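Local coordinates for dermonecrotic toxin (Pasteurella multocida, PDB 2EBF), which acts as a potent mitogen and induces bone resorption, and is associated with severe atrophic rhinitis of pigs, the modelled chain being its C-terminal region, at residues Gln416-Ser421 with Gln448-Asn453; Thr426-Leu431 with Ala442-Leu447; Ser273-Ser278 with Leu431-Lys436; Gly396-Ala401 with Glu494-Val499. One frame throughout, in Å; residues are numbered along the deposited sequence.

Contact 1: Gln416-Ser421 with Gln448-Asn453; sequences QFLQGS and QSAKDN
Phe417 and Lys451 both start from the same kind of first torsion. In each, CG stands anti to the backbone N (chi1 173° in Phe417, -178° in Lys451). This carries the Phe417 ring toward the second helix, although its CB does not head that way. The lysine chain leaves its own helix straight toward the ring. It crosses the phenyl group at about a right angle, touching it with CB and CD. The bends at chi3 and chi4 then carry NZ on to a water. Lys451 CD lies 4.2 Å from the centroid of the Phe417 ring, 30° off the normal, an off-centre CH-pi contact. The same carbon also lies 3.3 Å from Phe417 O. The side-chain end of Gln448 sits at the ring edge, near its plane. Trp424 meets the ring edge-to-face. This is where helix 407-418 ends against the last turns of helix 442-452. A Schellman motif closes the first helix, with Gly420 as its C-prime residue. Ser421 N reaches back to Gln416 O (2.9 Å), and Gly420 N bonds Phe417 O (3.1 Å). Next to the ring contact, Leu418 CD2 packs on Ala450 CB at 4.3 Å. The backbone of Lys451 lies alongside the same methyl. One water joins the two helix ends. It donates to Leu418 O at 3.2 Å and weakly accepts from Lys451 NZ at 3.3 Å. Ser449 O accepts from both Asn453 N and Asn453 ND2.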
loop_
_atom_site.group_PDB
_atom_site.type_symbol
_atom_site.label_atom_id
_atom_site.label_comp_id
_atom_site.label_asym_id
_atom_site.label_seq_id
_atom_site.Cartn_x
_atom_site.Cartn_y
_atom_site.Cartn_z
ATOM N N GLN A 416 -8.590 3.210 30.157
ATOM C CA GLN A 416 -9.172 4.006 31.238
ATOM C C GLN A 416 -10.418 3.365 31.856
ATOM O O GLN A 416 -10.534 3.285 33.084
ATOM C CB GLN A 416 -9.490 5.420 30.753
ATOM C CG GLN A 416 -8.520 6.486 31.238
ATOM C CD GLN A 416 -7.238 6.580 30.430
ATOM O OE1 GLN A 416 -6.938 7.630 29.857
ATOM N NE2 GLN A 416 -6.470 5.494 30.387
ATOM N N PHE A 417 -11.342 2.912 31.008
ATOM C CA PHE A 417 -12.547 2.236 31.471
ATOM C C PHE A 417 -12.207 1.010 32.311
ATOM O O PHE A 417 -12.765 0.825 33.391
ATOM C CB PHE A 417 -13.442 1.824 30.299
ATOM C CG PHE A 417 -14.617 0.978 30.710
ATOM C CD1 PHE A 417 -15.831 1.566 31.049
ATOM C CD2 PHE A 417 -14.505 -0.410 30.784
ATOM C CE1 PHE A 417 -16.920 0.786 31.439
ATOM C CE2 PHE A 417 -15.588 -1.194 31.176
ATOM C CZ PHE A 417 -16.797 -0.593 31.503
ATOM N N LEU A 418 -11.295 0.182 31.804
ATOM C CA LEU A 418 -10.919 -1.074 32.454
ATOM C C LEU A 418 -10.294 -0.871 33.828
ATOM O O LEU A 418 -10.434 -1.720 34.708
ATOM C CB LEU A 418 -9.954 -1.866 31.570
ATOM C CG LEU A 418 -10.530 -2.513 30.309
ATOM C CD1 LEU A 418 -9.411 -3.147 29.504
ATOM C CD2 LEU A 418 -11.592 -3.544 30.660
ATOM N N GLN A 419 -9.604 0.253 33.997
ATOM C CA GLN A 419 -8.929 0.581 35.256
ATOM C C GLN A 419 -9.802 1.396 36.217
ATOM O O GLN A 419 -9.333 1.846 37.266
ATOM C CB GLN A 419 -7.599 1.292 34.966
ATOM C CG GLN A 419 -6.489 0.337 34.515
ATOM C CD GLN A 419 -5.686 0.868 33.338
ATOM O OE1 GLN A 419 -5.029 1.910 33.431
ATOM N NE2 GLN A 419 -5.735 0.145 32.212
ATOM N N GLY A 420 -11.073 1.572 35.864
ATOM C CA GLY A 420 -12.031 2.251 36.743
ATOM C C GLY A 420 -12.000 3.768 36.689
ATOM O O GLY A 420 -12.586 4.435 37.546
ATOM N N SER A 421 -11.315 4.315 35.685
ATOM C CA SER A 421 -11.292 5.758 35.453
ATOM C C SER A 421 -12.608 6.215 34.832
ATOM O O SER A 421 -13.365 5.402 34.295
ATOM C CB SER A 421 -10.113 6.137 34.550
ATOM O OG SER A 421 -10.269 7.433 33.987
ATOM N N GLN A 448 -18.352 -4.069 29.755
ATOM C CA GLN A 448 -18.563 -4.165 31.192
ATOM C C GLN A 448 -18.081 -5.527 31.698
ATOM O O GLN A 448 -17.403 -5.613 32.730
ATOM C CB GLN A 448 -20.043 -3.926 31.525
ATOM C CG GLN A 448 -20.354 -3.726 33.010
ATOM C CD GLN A 448 -19.486 -2.663 33.650
ATOM O OE1 GLN A 448 -18.631 -2.972 34.478
ATOM N NE2 GLN A 448 -19.680 -1.409 33.249
ATOM N N SER A 449 -18.408 -6.587 30.959
ATOM C CA SER A 449 -18.022 -7.944 31.363
ATOM C C SER A 449 -16.505 -8.156 31.389
ATOM O O SER A 449 -15.993 -8.869 32.252
ATOM C CB SER A 449 -18.699 -9.001 30.488
ATOM O OG SER A 449 -18.069 -9.110 29.216
ATOM N N ALA A 450 -15.795 -7.529 30.450
ATOM C CA ALA A 450 -14.333 -7.616 30.389
ATOM C C ALA A 450 -13.688 -7.005 31.635
ATOM O O ALA A 450 -12.711 -7.539 32.173
ATOM C CB ALA A 450 -13.805 -6.934 29.118
ATOM N N LYS A 451 -14.243 -5.885 32.087
ATOM C CA LYS A 451 -13.772 -5.224 33.296
ATOM C C LYS A 451 -14.057 -6.090 34.521
ATOM O O LYS A 451 -13.144 -6.396 35.287
ATOM C CB LYS A 451 -14.416 -3.845 33.448
ATOM C CG LYS A 451 -13.922 -3.065 34.669
ATOM C CD LYS A 451 -14.499 -1.651 34.728
ATOM C CE LYS A 451 -15.782 -1.593 35.534
ATOM N NZ LYS A 451 -15.572 -1.244 36.975
ATOM N N ASP A 452 -15.320 -6.495 34.671
ATOM C CA ASP A 452 -15.787 -7.288 35.815
ATOM C C ASP A 452 -15.053 -8.614 35.938
ATOM O O ASP A 452 -14.870 -9.127 37.042
ATOM C CB ASP A 452 -17.293 -7.569 35.698
ATOM C CG ASP A 452 -18.149 -6.315 35.813
ATOM O OD1 ASP A 452 -17.692 -5.307 36.392
ATOM O OD2 ASP A 452 -19.302 -6.349 35.331
ATOM N N ASN A 453 -14.641 -9.170 34.802
ATOM C CA ASN A 453 -14.026 -10.490 34.784
ATOM C C ASN A 453 -12.519 -10.482 34.552
ATOM O O ASN A 453 -11.907 -11.539 34.406
ATOM C CB ASN A 453 -14.747 -11.394 33.780
ATOM C CG ASN A 453 -16.183 -11.666 34.178
ATOM O OD1 ASN A 453 -16.456 -12.542 35.001
ATOM N ND2 ASN A 453 -17.110 -10.907 33.609
HETATM O O HOH W 1 -12.342 -1.926 37.230
#

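Contact 2: Thr426-Leu431 with Ala442-Leu447; sequences TLDAML and AFRKLL
Asp428 and Arg444 carry the polar part of the contact. The guanidinium approaches end-on, and both terminal nitrogens grip one oxygen. Arg444 NH1 and Arg444 NH2 each lie 2.7 Å from Asp428 OD1. NH1 meets that oxygen nearly along its C-O axis, while NH2 comes from above the carboxylate plane. The carboxylate and guanidinium planes stand 84° apart. Arg444 NH2 also makes a weak bond to Asp428 O at 3.2 Å. The other carboxylate oxygen is held by Tyr285 OH, so both oxygens of Asp428 have partners. The bend at chi3 (-63°) turns the arginine tip back to the first helix. Phe432 adds a cation-pi contact to the same group.

The apolar contacts begin at the guanidinium, where Leu431 CB lies over one face, 3.6 Å from Arg444 NH2. Leu431 CD1 meets Leu447 CD1 at 3.7 Å, the two side chains crossing at about a right angle. Leu427 CD2 comes tip to tip with Leu447 CD1 at 4.0 Å. Leu431 CD2 rests on Phe443 CB at 4.2 Å. The leucines thus form a buried strip beside the salt bridge.

The segment axes approach to 10.3 Å and run 136° apart. Helices 425-434 and 442-452 follow each other in the chain, and this is the packing of a helical hairpin, splayed from antiparallel, with Leu446 turned to strand 399-402.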
loop_
_atom_site.group_PDB
_atom_site.type_symbol
_atom_site.label_atom_id
_atom_site.label_comp_id
_atom_site.label_asym_id
_atom_site.label_seq_id
_atom_site.Cartn_x
_atom_site.Cartn_y
_atom_site.Cartn_z
ATOM N N THR A 426 -15.661 9.835 24.949
ATOM C CA THR A 426 -15.749 9.497 23.519
ATOM C C THR A 426 -16.142 8.035 23.326
ATOM O O THR A 426 -17.061 7.721 22.564
ATOM C CB THR A 426 -14.435 9.802 22.773
ATOM O OG1 THR A 426 -14.095 11.178 22.968
ATOM C CG2 THR A 426 -14.581 9.531 21.274
ATOM N N LEU A 427 -15.456 7.151 24.041
ATOM C CA LEU A 427 -15.837 5.742 24.116
ATOM C C LEU A 427 -17.322 5.575 24.486
ATOM O O LEU A 427 -18.073 4.873 23.791
ATOM C CB LEU A 427 -14.927 5.007 25.111
ATOM C CG LEU A 427 -15.185 3.518 25.409
ATOM C CD1 LEU A 427 -15.075 2.670 24.140
ATOM C CD2 LEU A 427 -14.249 3.004 26.501
ATOM N N ASP A 428 -17.744 6.253 25.555
ATOM C CA ASP A 428 -19.124 6.196 26.039
ATOM C C ASP A 428 -20.111 6.608 24.949
ATOM O O ASP A 428 -21.104 5.912 24.704
ATOM C CB ASP A 428 -19.282 7.087 27.281
ATOM C CG ASP A 428 -20.626 6.910 27.974
ATOM O OD1 ASP A 428 -21.135 5.766 28.053
ATOM O OD2 ASP A 428 -21.177 7.924 28.451
ATOM N N ALA A 429 -19.823 7.729 24.288
ATOM C CA ALA A 429 -20.644 8.217 23.188
ATOM C C ALA A 429 -20.685 7.204 22.052
ATOM O O ALA A 429 -21.750 6.939 21.476
ATOM C CB ALA A 429 -20.112 9.546 22.682
ATOM N N MET A 430 -19.523 6.637 21.734
ATOM C CA MET A 430 -19.437 5.644 20.665
ATOM C C MET A 430 -20.253 4.391 20.999
ATOM O O MET A 430 -20.947 3.843 20.127
ATOM C CB MET A 430 -17.977 5.308 20.345
ATOM C CG MET A 430 -17.235 6.432 19.615
ATOM S SD MET A 430 -15.664 5.854 18.950
ATOM C CE MET A 430 -15.038 7.306 18.111
ATOM N N LEU A 431 -20.203 3.965 22.260
ATOM C CA LEU A 431 -21.038 2.843 22.722
ATOM C C LEU A 431 -22.532 3.123 22.574
ATOM O O LEU A 431 -23.280 2.257 22.116
ATOM C CB LEU A 431 -20.712 2.441 24.164
ATOM C CG LEU A 431 -19.327 1.833 24.435
ATOM C CD1 LEU A 431 -19.091 1.695 25.931
ATOM C CD2 LEU A 431 -19.124 0.487 23.731
ATOM N N ALA A 442 -25.738 -4.259 24.328
ATOM C CA ALA A 442 -24.833 -5.417 24.218
ATOM C C ALA A 442 -23.346 -5.064 24.168
ATOM O O ALA A 442 -22.528 -5.713 24.837
ATOM C CB ALA A 442 -25.213 -6.266 23.011
ATOM N N PHE A 443 -22.992 -4.054 23.370
ATOM C CA PHE A 443 -21.591 -3.633 23.258
ATOM C C PHE A 443 -21.085 -3.098 24.596
ATOM O O PHE A 443 -19.984 -3.432 25.037
ATOM C CB PHE A 443 -21.402 -2.605 22.133
ATOM C CG PHE A 443 -21.485 -3.199 20.734
ATOM C CD1 PHE A 443 -22.663 -3.116 19.994
ATOM C CD2 PHE A 443 -20.385 -3.845 20.166
ATOM C CE1 PHE A 443 -22.741 -3.660 18.697
ATOM C CE2 PHE A 443 -20.448 -4.386 18.880
ATOM C CZ PHE A 443 -21.626 -4.292 18.141
ATOM N N ARG A 444 -21.912 -2.280 25.247
ATOM C CA ARG A 444 -21.625 -1.785 26.592
ATOM C C ARG A 444 -21.475 -2.938 27.584
ATOM O O ARG A 444 -20.520 -2.982 28.362
ATOM C CB ARG A 444 -22.738 -0.834 27.041
ATOM C CG ARG A 444 -22.484 -0.147 28.359
ATOM C CD ARG A 444 -23.532 0.933 28.643
ATOM N NE ARG A 444 -23.494 2.017 27.655
ATOM C CZ ARG A 444 -22.639 3.039 27.672
ATOM N NH1 ARG A 444 -21.725 3.150 28.629
ATOM N NH2 ARG A 444 -22.698 3.962 26.719
ATOM N N LYS A 445 -22.423 -3.869 27.543
ATOM C CA LYS A 445 -22.398 -5.054 28.404
ATOM C C LYS A 445 -21.159 -5.918 28.199
ATOM O O LYS A 445 -20.596 -6.453 29.168
ATOM C CB LYS A 445 -23.659 -5.890 28.191
ATOM C CG LYS A 445 -24.809 -5.505 29.117
ATOM C CD LYS A 445 -26.154 -6.004 28.598
ATOM C CE LYS A 445 -26.438 -7.439 29.012
ATOM N NZ LYS A 445 -27.913 -7.718 29.010
ATOM N N LEU A 446 -20.744 -6.052 26.939
ATOM C CA LEU A 446 -19.540 -6.807 26.584
ATOM C C LEU A 446 -18.313 -6.170 27.227
ATOM O O LEU A 446 -17.503 -6.857 27.843
ATOM C CB LEU A 446 -19.363 -6.824 25.066
ATOM C CG LEU A 446 -18.808 -8.031 24.307
ATOM C CD1 LEU A 446 -17.989 -7.530 23.143
ATOM C CD2 LEU A 446 -18.014 -9.035 25.150
ATOM N N LEU A 447 -18.190 -4.851 27.077
ATOM C CA LEU A 447 -17.105 -4.095 27.686
ATOM C C LEU A 447 -17.151 -4.215 29.205
ATOM O O LEU A 447 -16.121 -4.399 29.851
ATOM C CB LEU A 447 -17.234 -2.618 27.333
ATOM C CG LEU A 447 -15.987 -1.773 27.057
ATOM C CD1 LEU A 447 -16.292 -0.318 27.372
ATOM C CD2 LEU A 447 -14.737 -2.234 27.800
#

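Contact 3: Ser273-Ser278 with Leu431-Lys436; sequences SISPYS and LFNLDK
Tyr277 lies along the end of helix 425-434, and its side chain runs beside that of Lys436 in the same direction. Its CB starts near the backbone, 3.8 Å from Phe432 O. CG comes next, 3.8 Å from Lys436 CA. At the following ring position, CD2 is 3.4 Å from Lys436 C. Further out, CE2 passes Lys436 CB at 3.8 Å. CZ lies 3.6 Å from Lys436 CG, which sits over a face of the ring. The hydroxyl OH at the tip is 3.7 Å from the same CG. With CG anti to the carbonyl carbon (chi1 -62°), the ring is directed along Lys436, and its turn at chi2 presents a face to Lys436 CA. Lys436 CA stands 18° off the normal of the Tyr277 ring, a CH-pi contact over the face.

Lys436 has positive phi and is the C-prime residue of a Schellman motif that ends the helix. The loop between helices 267-273 and 288-300 packs on the C-terminal end of helix 425-434. That loop carries an ST turn, in which Ser275 OG accepts from Tyr277 N at 3.1 Å. The amide end of Asn433 enters the loop between the hydroxyls of Ser275 and Ser278, close to both. Ser278 OG also accepts from Ser275 N at 3.3 Å, which ties the loop to itself. Ser278 CB touches Phe432 CB, while the side chain of Phe432 goes on to Pro284.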
loop_
_atom_site.group_PDB
_atom_site.type_symbol
_atom_site.label_atom_id
_atom_site.label_comp_id
_atom_site.label_asym_id
_atom_site.label_seq_id
_atom_site.Cartn_x
_atom_site.Cartn_y
_atom_site.Cartn_z
ATOM N N SER A 273 -19.348 9.113 17.070
ATOM C CA SER A 273 -19.612 9.549 18.439
ATOM C C SER A 273 -20.723 10.607 18.542
ATOM O O SER A 273 -21.130 10.968 19.649
ATOM C CB SER A 273 -18.322 10.043 19.120
ATOM O OG SER A 273 -17.766 11.159 18.438
ATOM N N ILE A 274 -21.217 11.090 17.401
ATOM C CA ILE A 274 -22.239 12.144 17.387
ATOM C C ILE A 274 -23.441 11.782 16.500
ATOM O O ILE A 274 -23.315 11.680 15.277
ATOM C CB ILE A 274 -21.640 13.524 16.988
ATOM C CG1 ILE A 274 -20.572 13.964 17.996
ATOM C CG2 ILE A 274 -22.732 14.579 16.878
ATOM C CD1 ILE A 274 -19.642 15.064 17.496
ATOM N N SER A 275 -24.600 11.587 17.139
ATOM C CA SER A 275 -25.856 11.261 16.448
ATOM C C SER A 275 -27.037 11.402 17.418
ATOM O O SER A 275 -26.818 11.644 18.606
ATOM C CB SER A 275 -25.810 9.838 15.883
ATOM O OG SER A 275 -26.133 8.894 16.886
ATOM N N PRO A 276 -28.289 11.254 16.926
ATOM C CA PRO A 276 -29.437 11.246 17.849
ATOM C C PRO A 276 -29.328 10.203 18.969
ATOM O O PRO A 276 -29.879 10.416 20.051
ATOM C CB PRO A 276 -30.635 10.933 16.936
ATOM C CG PRO A 276 -30.043 10.428 15.644
ATOM C CD PRO A 276 -28.730 11.129 15.523
ATOM N N TYR A 277 -28.611 9.105 18.713
ATOM C CA TYR A 277 -28.431 8.035 19.704
ATOM C C TYR A 277 -27.630 8.482 20.924
ATOM O O TYR A 277 -27.882 8.019 22.038
ATOM C CB TYR A 277 -27.737 6.820 19.086
ATOM C CG TYR A 277 -28.487 6.148 17.963
ATOM C CD1 TYR A 277 -27.849 5.871 16.753
ATOM C CD2 TYR A 277 -29.824 5.773 18.105
ATOM C CE1 TYR A 277 -28.521 5.238 15.711
ATOM C CE2 TYR A 277 -30.508 5.142 17.066
ATOM C CZ TYR A 277 -29.850 4.881 15.874
ATOM O OH TYR A 277 -30.512 4.258 14.840
ATOM N N SER A 278 -26.659 9.363 20.704
ATOM C CA SER A 278 -25.778 9.836 21.770
ATOM C C SER A 278 -26.065 11.285 22.149
ATOM O O SER A 278 -25.560 11.781 23.159
ATOM C CB SER A 278 -24.313 9.696 21.348
ATOM O OG SER A 278 -24.049 10.460 20.187
ATOM N N LEU A 431 -20.203 3.965 22.260
ATOM C CA LEU A 431 -21.038 2.843 22.722
ATOM C C LEU A 431 -22.532 3.123 22.574
ATOM O O LEU A 431 -23.280 2.257 22.116
ATOM C CB LEU A 431 -20.712 2.441 24.164
ATOM C CG LEU A 431 -19.327 1.833 24.435
ATOM C CD1 LEU A 431 -19.091 1.695 25.931
ATOM C CD2 LEU A 431 -19.124 0.487 23.731
ATOM N N PHE A 432 -22.961 4.335 22.942
ATOM C CA PHE A 432 -24.355 4.741 22.756
ATOM C C PHE A 432 -24.786 4.614 21.309
ATOM O O PHE A 432 -25.895 4.155 21.024
ATOM C CB PHE A 432 -24.590 6.180 23.227
ATOM C CG PHE A 432 -25.011 6.283 24.653
ATOM C CD1 PHE A 432 -24.321 7.100 25.535
ATOM C CD2 PHE A 432 -26.092 5.539 25.126
ATOM C CE1 PHE A 432 -24.708 7.196 26.867
ATOM C CE2 PHE A 432 -26.488 5.621 26.462
ATOM C CZ PHE A 432 -25.798 6.460 27.332
ATOM N N ASN A 433 -23.904 5.031 20.402
ATOM C CA ASN A 433 -24.157 4.909 18.982
ATOM C C ASN A 433 -24.275 3.465 18.532
ATOM O O ASN A 433 -25.233 3.107 17.844
ATOM C CB ASN A 433 -23.075 5.628 18.196
ATOM C CG ASN A 433 -23.359 7.089 18.060
ATOM O OD1 ASN A 433 -23.091 7.881 18.966
ATOM N ND2 ASN A 433 -23.918 7.465 16.924
ATOM N N LEU A 434 -23.302 2.643 18.928
ATOM C CA LEU A 434 -23.317 1.205 18.651
ATOM C C LEU A 434 -24.563 0.500 19.183
ATOM O O LEU A 434 -25.139 -0.355 18.504
ATOM C CB LEU A 434 -22.069 0.534 19.233
ATOM C CG LEU A 434 -20.744 0.682 18.485
ATOM C CD1 LEU A 434 -19.636 -0.052 19.221
ATOM C CD2 LEU A 434 -20.871 0.177 17.043
ATOM N N ASP A 435 -24.968 0.856 20.401
ATOM C CA ASP A 435 -26.117 0.233 21.052
ATOM C C ASP A 435 -27.441 0.928 20.720
ATOM O O ASP A 435 -28.458 0.678 21.373
ATOM C CB ASP A 435 -25.893 0.167 22.569
ATOM C CG ASP A 435 -24.888 -0.909 22.968
ATOM O OD1 ASP A 435 -24.206 -0.741 24.001
ATOM O OD2 ASP A 435 -24.781 -1.924 22.248
ATOM N N LYS A 436 -27.424 1.778 19.690
ATOM C CA LYS A 436 -28.590 2.569 19.281
ATOM C C LYS A 436 -29.262 3.309 20.448
ATOM O O LYS A 436 -30.492 3.348 20.544
ATOM C CB LYS A 436 -29.610 1.701 18.528
ATOM C CG LYS A 436 -29.329 1.522 17.047
ATOM C CD LYS A 436 -28.634 0.213 16.745
ATOM C CE LYS A 436 -28.461 0.036 15.235
ATOM N NZ LYS A 436 -28.056 -1.356 14.864
#

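Contact 4: Gly396-Ala401 with Glu494-Val499; sequences GLTEIA and EGQKFV
Thr398 stands in for a backbone carbonyl: its hydroxyl takes the bond that a regular parallel ladder would give to Leu397 O. Lys497 N donates to Thr398 OG1 at 3.0 Å. OG1 reaches it from the position between the backbone N and the carbonyl carbon (chi1 57°). The same lysine gives its own carbonyl to the loop before the strand. Thr398 N bonds Lys497 O at 2.7 Å, almost straight at 176° and in the carbonyl plane. Glu399 N adds a weak bond to Lys497 O at 3.4 Å.

Beyond this point the parallel pattern becomes regular. Val499 N bonds Glu399 O at 3.0 Å, and Ala401 N bonds Val499 O at 2.8 Å. Phe498 CA also lies 3.1 Å from Glu399 O, a CA-H...O contact. Strand 399-402 lies between 456-461 and 498-502 in a mixed six-stranded sheet.

Ile400 and Val499 share one face of the sheet. There Leu397 CD1 meets Val499 CG2 at 3.6 Å, and Phe385 and Met367 pack nearby. Glu399 points to the other face, where its OE2 forms a salt bridge with Arg458. The extended chain of Lys497 runs along Gly396, and NZ reaches Asn395 O. The Thr398 hydroxyl and the shared Lys497 carbonyl give Lys497 N and Thr398 N partners where the parallel ladder has not yet begun.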
loop_
_atom_site.group_PDB
_atom_site.type_symbol
_atom_site.label_atom_id
_atom_site.label_comp_id
_atom_site.label_asym_id
_atom_site.label_seq_id
_atom_site.Cartn_x
_atom_site.Cartn_y
_atom_site.Cartn_z
ATOM N N GLY A 396 -9.741 -20.866 29.413
ATOM C CA GLY A 396 -8.568 -20.029 29.188
ATOM C C GLY A 396 -8.694 -18.761 28.356
ATOM O O GLY A 396 -7.673 -18.160 28.017
ATOM N N LEU A 397 -9.917 -18.318 28.051
ATOM C CA LEU A 397 -10.114 -17.031 27.353
ATOM C C LEU A 397 -9.260 -15.930 27.986
ATOM O O LEU A 397 -9.319 -15.719 29.196
ATOM C CB LEU A 397 -11.594 -16.602 27.387
ATOM C CG LEU A 397 -11.955 -15.257 26.746
ATOM C CD1 LEU A 397 -11.973 -15.365 25.216
ATOM C CD2 LEU A 397 -13.289 -14.740 27.281
ATOM N N THR A 398 -8.467 -15.238 27.169
ATOM C CA THR A 398 -7.612 -14.160 27.686
ATOM C C THR A 398 -8.055 -12.784 27.209
ATOM O O THR A 398 -7.786 -11.785 27.873
ATOM C CB THR A 398 -6.113 -14.350 27.301
ATOM O OG1 THR A 398 -5.987 -14.442 25.880
ATOM C CG2 THR A 398 -5.535 -15.608 27.939
ATOM N N GLU A 399 -8.736 -12.731 26.065
ATOM C CA GLU A 399 -8.990 -11.454 25.403
ATOM C C GLU A 399 -10.247 -11.440 24.524
ATOM O O GLU A 399 -10.562 -12.421 23.845
ATOM C CB GLU A 399 -7.762 -11.071 24.566
ATOM C CG GLU A 399 -7.732 -9.626 24.107
ATOM C CD GLU A 399 -6.330 -9.158 23.722
ATOM O OE1 GLU A 399 -5.388 -9.980 23.769
ATOM O OE2 GLU A 399 -6.176 -7.961 23.378
ATOM N N ILE A 400 -10.941 -10.301 24.546
ATOM C CA ILE A 400 -12.081 -10.018 23.672
ATOM C C ILE A 400 -11.711 -8.871 22.732
ATOM O O ILE A 400 -11.180 -7.850 23.168
ATOM C CB ILE A 400 -13.336 -9.606 24.490
ATOM C CG1 ILE A 400 -13.772 -10.745 25.423
ATOM C CG2 ILE A 400 -14.484 -9.156 23.564
ATOM C CD1 ILE A 400 -14.530 -10.277 26.659
ATOM N N ALA A 401 -12.001 -9.036 21.446
ATOM C CA ALA A 401 -11.665 -8.014 20.465
ATOM C C ALA A 401 -12.872 -7.689 19.612
ATOM O O ALA A 401 -13.636 -8.584 19.247
ATOM C CB ALA A 401 -10.504 -8.469 19.593
ATOM N N GLU A 494 1.292 -16.266 20.804
ATOM C CA GLU A 494 1.380 -17.380 21.745
ATOM C C GLU A 494 0.760 -17.023 23.103
ATOM O O GLU A 494 0.889 -15.891 23.581
ATOM C CB GLU A 494 2.841 -17.834 21.900
ATOM C CG GLU A 494 3.772 -16.815 22.580
ATOM C CD GLU A 494 4.059 -17.145 24.039
ATOM O OE1 GLU A 494 3.868 -16.255 24.908
ATOM O OE2 GLU A 494 4.484 -18.293 24.319
ATOM N N GLY A 495 0.069 -17.989 23.700
ATOM C CA GLY A 495 -0.543 -17.811 25.014
ATOM C C GLY A 495 -1.819 -16.982 25.034
ATOM O O GLY A 495 -2.269 -16.557 26.104
ATOM N N GLN A 496 -2.400 -16.744 23.860
ATOM C CA GLN A 496 -3.646 -15.991 23.773
ATOM C C GLN A 496 -4.772 -16.886 23.293
ATOM O O GLN A 496 -4.607 -17.656 22.344
ATOM C CB GLN A 496 -3.508 -14.784 22.837
ATOM C CG GLN A 496 -2.485 -13.754 23.298
ATOM C CD GLN A 496 -2.612 -12.411 22.587
ATOM O OE1 GLN A 496 -3.475 -12.219 21.719
ATOM N NE2 GLN A 496 -1.751 -11.466 22.965
ATOM N N LYS A 497 -5.906 -16.785 23.982
ATOM C CA LYS A 497 -7.149 -17.429 23.572
ATOM C C LYS A 497 -8.196 -16.327 23.531
ATOM O O LYS A 497 -8.507 -15.719 24.549
ATOM C CB LYS A 497 -7.547 -18.524 24.562
ATOM C CG LYS A 497 -6.628 -19.734 24.542
ATOM C CD LYS A 497 -6.981 -20.707 25.656
ATOM C CE LYS A 497 -6.265 -22.041 25.488
ATOM N NZ LYS A 497 -6.603 -22.955 26.615
ATOM N N PHE A 498 -8.701 -16.036 22.340
ATOM C CA PHE A 498 -9.479 -14.825 22.148
ATOM C C PHE A 498 -10.823 -15.095 21.491
ATOM O O PHE A 498 -11.041 -16.153 20.889
ATOM C CB PHE A 498 -8.682 -13.813 21.310
ATOM C CG PHE A 498 -8.325 -14.317 19.937
ATOM C CD1 PHE A 498 -9.180 -14.103 18.861
ATOM C CD2 PHE A 498 -7.143 -15.034 19.726
ATOM C CE1 PHE A 498 -8.858 -14.572 17.586
ATOM C CE2 PHE A 498 -6.820 -15.517 18.453
ATOM C CZ PHE A 498 -7.681 -15.289 17.389
ATOM N N VAL A 499 -11.710 -14.113 21.610
ATOM C CA VAL A 499 -12.953 -14.064 20.855
ATOM C C VAL A 499 -13.010 -12.713 20.141
ATOM O O VAL A 499 -12.663 -11.686 20.727
ATOM C CB VAL A 499 -14.178 -14.216 21.794
ATOM C CG1 VAL A 499 -15.467 -13.937 21.047
ATOM C CG2 VAL A 499 -14.200 -15.605 22.456
#

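In the fold
Along the chain, contact 3 opens first, at 273-278 after helix 267-273. Contact 4 opens at 396-401, contact 1 at 416-421 and contact 2 at 426-431. Contact 3 then closes at 431-436, so it crosses the other three. Contact 2 closes next, contact 1 after it and contact 4 last, at 494-499. Contact 2 therefore lies within contact 1, and both lie within contact 4. Helix 442-452 serves contacts 1 and 2, and helix 425-434 serves contacts 2 and 3. Asp435 probably links these last two through Phe443 N and Arg444 N. Ile400 of the sheet touches Ala450 and Leu446, joining contact 4 to the helices.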